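Local structure of klebicin C activity (Klebsiella pneumoniae, 7NNA) at residues L36-Q40 with I144-L148; H67-V72 with A112-E117. The protein probably helps a bacterial toxin enter its target cell, acting as the Tol-binding, coiled-coil domain of a klebicin whose import is linked to the efflux channel TolC. One frame throughout, in Å; residues are numbered along the deposited sequence.

Contact 1 (L36-Q40 with I144-L148)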
ATOM      1  N   LEU A  36       9.580   4.599   1.329  1.00 18.78           N
ATOM      2  CA  LEU A  36       8.617   3.880   0.547  1.00 18.51           C
ATOM      3  C   LEU A  36       8.347   2.493   1.068  1.00 19.84           C
ATOM      4  O   LEU A  36       7.187   2.034   0.988  1.00 20.06           O
ATOM      5  CB  LEU A  36       9.024   3.858  -0.963  1.00 17.81           C
ATOM      6  CG  LEU A  36       8.443   5.094  -1.697  1.00 18.29           C
ATOM      7  CD1 LEU A  36       9.249   5.363  -2.987  1.00 19.99           C
ATOM      8  CD2 LEU A  36       6.911   4.890  -2.074  1.00 19.03           C
ATOM      9  N   ALA A  37       9.355   1.849   1.620  1.00 20.74           N
ATOM     10  CA  ALA A  37       9.192   0.499   2.179  1.00 23.29           C
ATOM     11  C   ALA A  37       8.270   0.590   3.423  1.00 24.29           C
ATOM     12  O   ALA A  37       7.382  -0.264   3.611  1.00 25.19           O
ATOM     13  CB  ALA A  37      10.557  -0.052   2.544  1.00 25.70           C
ATOM     14  N   LYS A  38       8.463   1.627   4.255  1.00 22.41           N
ATOM     15  CA  LYS A  38       7.595   1.792   5.438  1.00 23.84           C
ATOM     16  C   LYS A  38       6.169   2.105   4.979  1.00 23.17           C
ATOM     17  O   LYS A  38       5.191   1.590   5.577  1.00 22.54           O
ATOM     18  CB  LYS A  38       8.126   2.936   6.315  1.00 28.31           C
ATOM     19  CG  LYS A  38       9.319   2.366   7.083  1.00 40.09           C
ATOM     20  CD  LYS A  38       9.933   3.245   8.143  1.00 51.70           C
ATOM     21  CE  LYS A  38      10.798   2.425   9.100  1.00 59.70           C
ATOM     22  NZ  LYS A  38      12.001   1.837   8.426  1.00 63.98           N
ATOM     23  N   THR A  39       6.049   2.929   3.932  1.00 20.53           N
ATOM     24  CA  THR A  39       4.729   3.276   3.352  1.00 21.89           C
ATOM     25  C   THR A  39       4.034   2.019   2.819  1.00 21.67           C
ATOM     26  O   THR A  39       2.803   1.861   3.011  1.00 22.59           O
ATOM     27  CB  THR A  39       4.858   4.303   2.212  1.00 22.08           C
ATOM     28  OG1 THR A  39       5.460   5.512   2.760  1.00 23.78           O
ATOM     29  CG2 THR A  39       3.505   4.711   1.715  1.00 23.71           C
ATOM     30  N   GLN A  40       4.789   1.145   2.173  1.00 19.73           N
ATOM     31  CA  GLN A  40       4.206  -0.102   1.639  1.00 21.06           C
ATOM     32  C   GLN A  40       3.658  -0.962   2.742  1.00 23.03           C
ATOM     33  O   GLN A  40       2.505  -1.468   2.641  1.00 22.61           O
ATOM     34  CB  GLN A  40       5.269  -0.864   0.793  1.00 19.58           C
ATOM     35  CG  GLN A  40       4.750  -2.082   0.055  1.00 22.33           C
ATOM     36  CD  GLN A  40       4.529  -3.314   0.925  1.00 26.70           C
ATOM     37  OE1 GLN A  40       5.196  -3.513   1.957  1.00 27.12           O
ATOM     38  NE2 GLN A  40       3.623  -4.213   0.506  1.00 23.84           N
ATOM     39  N   ILE A 144       1.968   2.053  -4.541  0.63 21.16           N
ATOM     40  CA  ILE A 144       3.156   2.178  -3.673  0.63 19.87           C
ATOM     41  C   ILE A 144       4.207   1.135  -4.013  0.63 18.48           C
ATOM     42  O   ILE A 144       5.409   1.441  -4.042  0.63 17.92           O
ATOM     43  CB  ILE A 144       2.770   2.093  -2.170  0.63 21.14           C
ATOM     44  CG1 ILE A 144       2.018   3.389  -1.756  0.63 22.15           C
ATOM     45  CG2 ILE A 144       4.040   1.921  -1.282  0.63 21.74           C
ATOM     46  CD1 ILE A 144       2.761   4.697  -2.047  0.63 24.50           C
ATOM     47  N   GLU A 145       3.789  -0.091  -4.276  1.00 17.33           N
ATOM     48  CA  GLU A 145       4.770  -1.148  -4.641  1.00 17.50           C
ATOM     49  C   GLU A 145       5.474  -0.779  -5.963  1.00 19.22           C
ATOM     50  O   GLU A 145       6.709  -1.000  -6.086  1.00 20.30           O
ATOM     51  CB  GLU A 145       4.045  -2.515  -4.759  1.00 19.59           C
ATOM     52  CG  GLU A 145       3.638  -2.951  -3.347  1.00 20.31           C
ATOM     53  CD  GLU A 145       2.599  -4.037  -3.211  1.00 26.16           C
ATOM     54  OE1 GLU A 145       1.951  -4.409  -4.222  1.00 26.63           O
ATOM     55  OE2 GLU A 145       2.466  -4.547  -2.083  1.00 25.22           O
ATOM     56  N   ARG A 146       4.744  -0.194  -6.930  0.60 20.03           N
ATOM     57  CA  ARG A 146       5.411   0.204  -8.193  0.60 20.10           C
ATOM     58  C   ARG A 146       6.444   1.313  -7.901  0.60 19.50           C
ATOM     59  O   ARG A 146       7.566   1.294  -8.433  0.60 19.56           O
ATOM     60  CB  ARG A 146       4.356   0.714  -9.188  0.60 22.64           C
ATOM     61  CG  ARG A 146       4.847   0.852 -10.612  0.60 24.67           C
ATOM     62  CD  ARG A 146       3.848   1.692 -11.472  0.60 31.55           C
ATOM     63  NE  ARG A 146       3.780   3.074 -10.966  0.60 29.79           N
ATOM     64  CZ  ARG A 146       4.674   4.013 -11.228  0.60 33.62           C
ATOM     65  NH1 ARG A 146       5.677   3.770 -12.069  0.60 31.28           N
ATOM     66  NH2 ARG A 146       4.582   5.203 -10.648  0.60 35.45           N
ATOM     67  N   LYS A 147       6.084   2.261  -7.028  1.00 18.03           N
ATOM     68  CA  LYS A 147       7.014   3.370  -6.693  1.00 18.51           C
ATOM     69  C   LYS A 147       8.212   2.817  -5.899  1.00 17.64           C
ATOM     70  O   LYS A 147       9.338   3.281  -6.074  1.00 17.20           O
ATOM     71  CB  LYS A 147       6.281   4.438  -5.831  1.00 20.71           C
ATOM     72  CG  LYS A 147       5.305   5.259  -6.682  1.00 27.04           C
ATOM     73  CD  LYS A 147       4.983   6.578  -5.950  1.00 30.48           C
ATOM     74  CE  LYS A 147       4.330   7.544  -6.914  1.00 35.78           C
ATOM     75  NZ  LYS A 147       2.943   7.162  -7.130  1.00 35.87           N
ATOM     76  N   LEU A 148       7.980   1.837  -5.025  1.00 16.16           N
ATOM     77  CA  LEU A 148       9.063   1.235  -4.238  1.00 17.64           C
ATOM     78  C   LEU A 148      10.043   0.513  -5.181  1.00 18.75           C
ATOM     79  O   LEU A 148      11.270   0.600  -4.972  1.00 18.51           O
ATOM     80  CB  LEU A 148       8.456   0.236  -3.241  1.00 17.70           C
ATOM     81  CG  LEU A 148       9.484  -0.614  -2.409  1.00 20.39           C
ATOM     82  CD1 LEU A 148      10.537   0.332  -1.622  1.00 20.14           C
ATOM     83  CD2 LEU A 148       8.728  -1.567  -1.423  1.00 19.47           C
TER

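Contact 2 (H67-V72 with A112-E117)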
ATOM      1  N   HIS A  67     -33.618 -10.966   8.389  1.00 40.75           N
ATOM      2  CA  HIS A  67     -34.680 -10.374   9.200  1.00 40.77           C
ATOM      3  C   HIS A  67     -35.874  -9.934   8.321  1.00 37.85           C
ATOM      4  O   HIS A  67     -37.022 -10.218   8.659  1.00 38.44           O
ATOM      5  CB  HIS A  67     -34.146  -9.227  10.041  1.00 43.49           C
ATOM      6  CG  HIS A  67     -35.216  -8.641  10.876  1.00 47.24           C
ATOM      7  ND1 HIS A  67     -35.865  -9.396  11.830  1.00 50.72           N
ATOM      8  CD2 HIS A  67     -35.757  -7.409  10.841  1.00 48.59           C
ATOM      9  CE1 HIS A  67     -36.756  -8.590  12.380  1.00 51.47           C
ATOM     10  NE2 HIS A  67     -36.700  -7.372  11.839  1.00 51.10           N
ATOM     11  N   LEU A  68     -35.595  -9.320   7.168  1.00 34.92           N
ATOM     12  CA  LEU A  68     -36.625  -8.918   6.209  1.00 33.34           C
ATOM     13  C   LEU A  68     -37.394 -10.165   5.721  1.00 34.25           C
ATOM     14  O   LEU A  68     -38.617 -10.188   5.733  1.00 32.73           O
ATOM     15  CB  LEU A  68     -35.942  -8.208   5.023  1.00 32.40           C
ATOM     16  CG  LEU A  68     -36.828  -7.890   3.806  1.00 31.16           C
ATOM     17  CD1 LEU A  68     -38.058  -7.002   4.204  1.00 30.27           C
ATOM     18  CD2 LEU A  68     -36.027  -7.191   2.794  1.00 32.25           C
ATOM     19  N   LYS A  69     -36.683 -11.240   5.398  1.00 36.36           N
ATOM     20  CA  LYS A  69     -37.295 -12.494   4.973  1.00 38.43           C
ATOM     21  C   LYS A  69     -38.272 -13.010   6.093  1.00 38.22           C
ATOM     22  O   LYS A  69     -39.420 -13.396   5.801  1.00 35.93           O
ATOM     23  CB  LYS A  69     -36.159 -13.510   4.699  1.00 43.07           C
ATOM     24  CG  LYS A  69     -36.589 -14.820   4.051  1.00 52.49           C
ATOM     25  CD  LYS A  69     -35.521 -15.929   4.281  1.00 62.48           C
ATOM     26  CE  LYS A  69     -36.140 -17.199   4.869  1.00 69.87           C
ATOM     27  NZ  LYS A  69     -37.325 -16.887   5.735  1.00 70.58           N
ATOM     28  N   ASP A  70     -37.830 -12.942   7.376  1.00 38.04           N
ATOM     29  CA  ASP A  70     -38.691 -13.366   8.504  1.00 37.93           C
ATOM     30  C   ASP A  70     -39.989 -12.504   8.672  1.00 33.98           C
ATOM     31  O   ASP A  70     -41.047 -13.007   9.072  1.00 32.30           O
ATOM     32  CB  ASP A  70     -37.888 -13.280   9.794  1.00 41.75           C
ATOM     33  CG  ASP A  70     -36.725 -14.231   9.852  1.00 50.22           C
ATOM     34  OD1 ASP A  70     -36.761 -15.273   9.137  1.00 53.07           O
ATOM     35  OD2 ASP A  70     -35.780 -13.943  10.596  1.00 52.49           O
ATOM     36  N   VAL A  71     -39.889 -11.188   8.415  1.00 35.21           N
ATOM     37  CA  VAL A  71     -41.049 -10.297   8.496  1.00 32.35           C
ATOM     38  C   VAL A  71     -41.968 -10.577   7.306  1.00 32.46           C
ATOM     39  O   VAL A  71     -43.222 -10.622   7.464  1.00 31.47           O
ATOM     40  CB  VAL A  71     -40.650  -8.793   8.587  1.00 32.09           C
ATOM     41  CG1 VAL A  71     -41.902  -7.917   8.616  1.00 31.46           C
ATOM     42  CG2 VAL A  71     -39.805  -8.542   9.834  1.00 33.20           C
ATOM     43  N   VAL A  72     -41.384 -10.816   6.106  1.00 31.90           N
ATOM     44  CA  VAL A  72     -42.228 -11.219   4.965  1.00 31.30           C
ATOM     45  C   VAL A  72     -43.027 -12.551   5.306  1.00 31.45           C
ATOM     46  O   VAL A  72     -44.206 -12.641   5.005  1.00 30.33           O
ATOM     47  CB  VAL A  72     -41.409 -11.337   3.653  1.00 31.42           C
ATOM     48  CG1 VAL A  72     -42.260 -11.953   2.559  1.00 30.94           C
ATOM     49  CG2 VAL A  72     -40.889  -9.956   3.199  1.00 30.90           C
ATOM     50  N   ALA A 112     -43.661  -2.878   9.788  1.00 31.51           N
ATOM     51  CA  ALA A 112     -42.449  -3.571  10.241  1.00 31.46           C
ATOM     52  C   ALA A 112     -41.623  -4.082   9.042  1.00 29.32           C
ATOM     53  O   ALA A 112     -40.385  -4.157   9.092  1.00 28.44           O
ATOM     54  CB  ALA A 112     -42.844  -4.745  11.133  1.00 31.90           C
ATOM     55  N   ARG A 113     -42.280  -4.443   7.966  1.00 27.56           N
ATOM     56  CA  ARG A 113     -41.578  -4.962   6.763  1.00 25.50           C
ATOM     57  C   ARG A 113     -40.890  -3.803   6.064  1.00 27.83           C
ATOM     58  O   ARG A 113     -39.735  -3.930   5.650  1.00 28.90           O
ATOM     59  CB  ARG A 113     -42.599  -5.638   5.815  1.00 25.03           C
ATOM     60  CG  ARG A 113     -41.853  -6.447   4.703  1.00 24.67           C
ATOM     61  CD  ARG A 113     -42.674  -6.478   3.390  1.00 25.36           C
ATOM     62  NE  ARG A 113     -42.976  -5.112   2.917  1.00 25.60           N
ATOM     63  CZ  ARG A 113     -42.135  -4.295   2.282  1.00 28.54           C
ATOM     64  NH1 ARG A 113     -40.930  -4.726   1.897  1.00 25.97           N
ATOM     65  NH2 ARG A 113     -42.493  -3.052   2.014  1.00 27.87           N
ATOM     66  N   LYS A 114     -41.559  -2.645   5.986  1.00 28.56           N
ATOM     67  CA  LYS A 114     -40.958  -1.446   5.372  1.00 32.14           C
ATOM     68  C   LYS A 114     -39.698  -1.038   6.130  1.00 33.87           C
ATOM     69  O   LYS A 114     -38.678  -0.671   5.501  1.00 35.50           O
ATOM     70  CB  LYS A 114     -41.978  -0.281   5.394  1.00 34.64           C
ATOM     71  CG  LYS A 114     -42.925  -0.279   4.193  1.00 39.22           C
ATOM     72  CD  LYS A 114     -43.753   1.045   4.151  1.00 46.39           C
ATOM     73  CE  LYS A 114     -44.536   1.228   2.850  1.00 53.23           C
ATOM     74  NZ  LYS A 114     -45.671   0.206   2.560  1.00 51.63           N
ATOM     75  N   LYS A 115     -39.736  -1.116   7.461  0.54 33.95           N
ATOM     76  CA  LYS A 115     -38.563  -0.781   8.267  0.54 36.46           C
ATOM     77  C   LYS A 115     -37.460  -1.827   8.105  0.54 37.95           C
ATOM     78  O   LYS A 115     -36.287  -1.455   7.923  0.54 40.65           O
ATOM     79  CB  LYS A 115     -38.979  -0.648   9.728  0.54 38.66           C
ATOM     80  CG  LYS A 115     -37.856  -0.220  10.643  0.54 41.70           C
ATOM     81  CD  LYS A 115     -38.220  -0.441  12.082  0.54 44.91           C
ATOM     82  CE  LYS A 115     -37.161   0.133  12.995  0.54 51.20           C
ATOM     83  NZ  LYS A 115     -37.451  -0.221  14.394  0.54 53.97           N
ATOM     84  N   ALA A 116     -37.803  -3.137   8.117  1.00 36.94           N
ATOM     85  CA  ALA A 116     -36.766  -4.168   7.904  1.00 34.59           C
ATOM     86  C   ALA A 116     -36.113  -4.004   6.513  1.00 32.18           C
ATOM     87  O   ALA A 116     -34.870  -4.205   6.356  1.00 30.05           O
ATOM     88  CB  ALA A 116     -37.336  -5.559   8.034  1.00 34.98           C
ATOM     89  N   GLU A 117     -36.931  -3.611   5.515  1.00 32.05           N
ATOM     90  CA  GLU A 117     -36.384  -3.417   4.197  1.00 33.58           C
ATOM     91  C   GLU A 117     -35.478  -2.189   4.126  1.00 34.96           C
ATOM     92  O   GLU A 117     -34.403  -2.253   3.513  1.00 34.78           O
ATOM     93  CB  GLU A 117     -37.455  -3.408   3.098  1.00 36.81           C
ATOM     94  CG  GLU A 117     -36.745  -3.426   1.756  1.00 43.25           C
ATOM     95  CD  GLU A 117     -37.606  -3.788   0.579  1.00 57.56           C
ATOM     96  OE1 GLU A 117     -38.782  -3.375   0.586  1.00 55.76           O
ATOM     97  OE2 GLU A 117     -37.118  -4.485  -0.344  1.00 66.82           O
TER

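Contact 1 (L36-Q40 with I144-L148)
Leu36 and Gln40, one helical turn apart on helix 14-79, face Leu148 and Ile144 of helix 93-197 in an antiparallel two-helix coiled coil, a worked example of how a long hairpin is held by a thin apolar seam. The local axes approach to 9.3 Å at 159°, and the two segments run in opposite order, Leu36 beside Leu148 and Gln40 beside Ile144. Packing is closest on the line between the helices. In the conformer described here, one of two modelled, Ile144 has CG2 anti to its own nitrogen, which lays that methyl against the backbone of Gln40, 3.6 Å from Gln40 CA, while its CD1 extends off to one side to meet Thr39 CG2. Leu148, with CG anti to the backbone N (chi1 174°), lays its CD1 against Ala37 and 3.9 Å from Leu36 CB, with CD2 turned toward Gln40 CB. The terminal methyls of Leu36 instead lean on Lys147, CD1 coming within 3.7 Å of Lys147 O and CD2 resting on Lys147 CB.

The side of Lys147 is looser and more exposed. Beyond its CB, Lys147 leads away from the seam to a salt bridge with Glu143, and Thr39 turns its hydroxyl back to the carbonyl oxygen of Asn35. Where Gln40 and Glu145 meet, the contact turns polar rather than loose. There CG of Gln40 still touches CG of Glu145, and Glu145 OE2, also bound by Gln141 NE2, receives Gln40 NE2 on its anti lone pair at 2.9 Å and 152°, amide and carboxylate nearly coplanar.

Contact 2 (H67-V72 with A112-E117)
The antiparallel helical hairpin, in its part nearer the turn, brings Leu68 and Val71 of 67-72 against Ala116 and Arg113 of 112-117. The local axes lie 8.8 Å apart, and the small Ala116 is consistent with a close approach of the backbones: Leu68 CA and Ala116 CA are 5.0 Å apart. Ala116 CB points into the partner helix, 3.9 Å from Leu68 CA and 3.7 Å from His67 CD2. Val71 holds CG1 anti to its nitrogen (chi1 178°), which presses that methyl onto the main chain of the other helix, 3.5 Å from Arg113 CA; its CG2 sits above one face of the His67 ring of the same helix, offset toward the rim. Leu68 passes obliquely across Glu117, with CD1 3.8 Å from Glu117 CB. Val72 lies alongside Arg113, its CG2 against the arginine's CG and CD. The charged end of Arg113 stays on its own helix, where NH1 donates to Glu117 OE1 at 2.9 Å, in the guanidinium plane but from above the carboxylate, and NH2 bridges to Glu110. Apolar contact thus joins the helices, while Arg113 and Glu117 pair their charges within helix 93-197 and lend aliphatic stems to the interface.

How the contacts relate
From the N terminus the chain runs along helix 14-79, passing first through 36-40 and later through 67-72, before the non-helical connection that precedes helix 93-197. On the return it meets 112-117 first, closing the shorter loop at contact 2, and then 144-148, closing the longer one at contact 1. Contact 2 is thus nested inside the loop of contact 1, as in any hairpin, and the two do not cross. Their centres are about 47 Å apart and their nearest atoms about 37 Å, yet both join the same two helices: contact 1 near the middle of the molecule, contact 2 farther toward the turn.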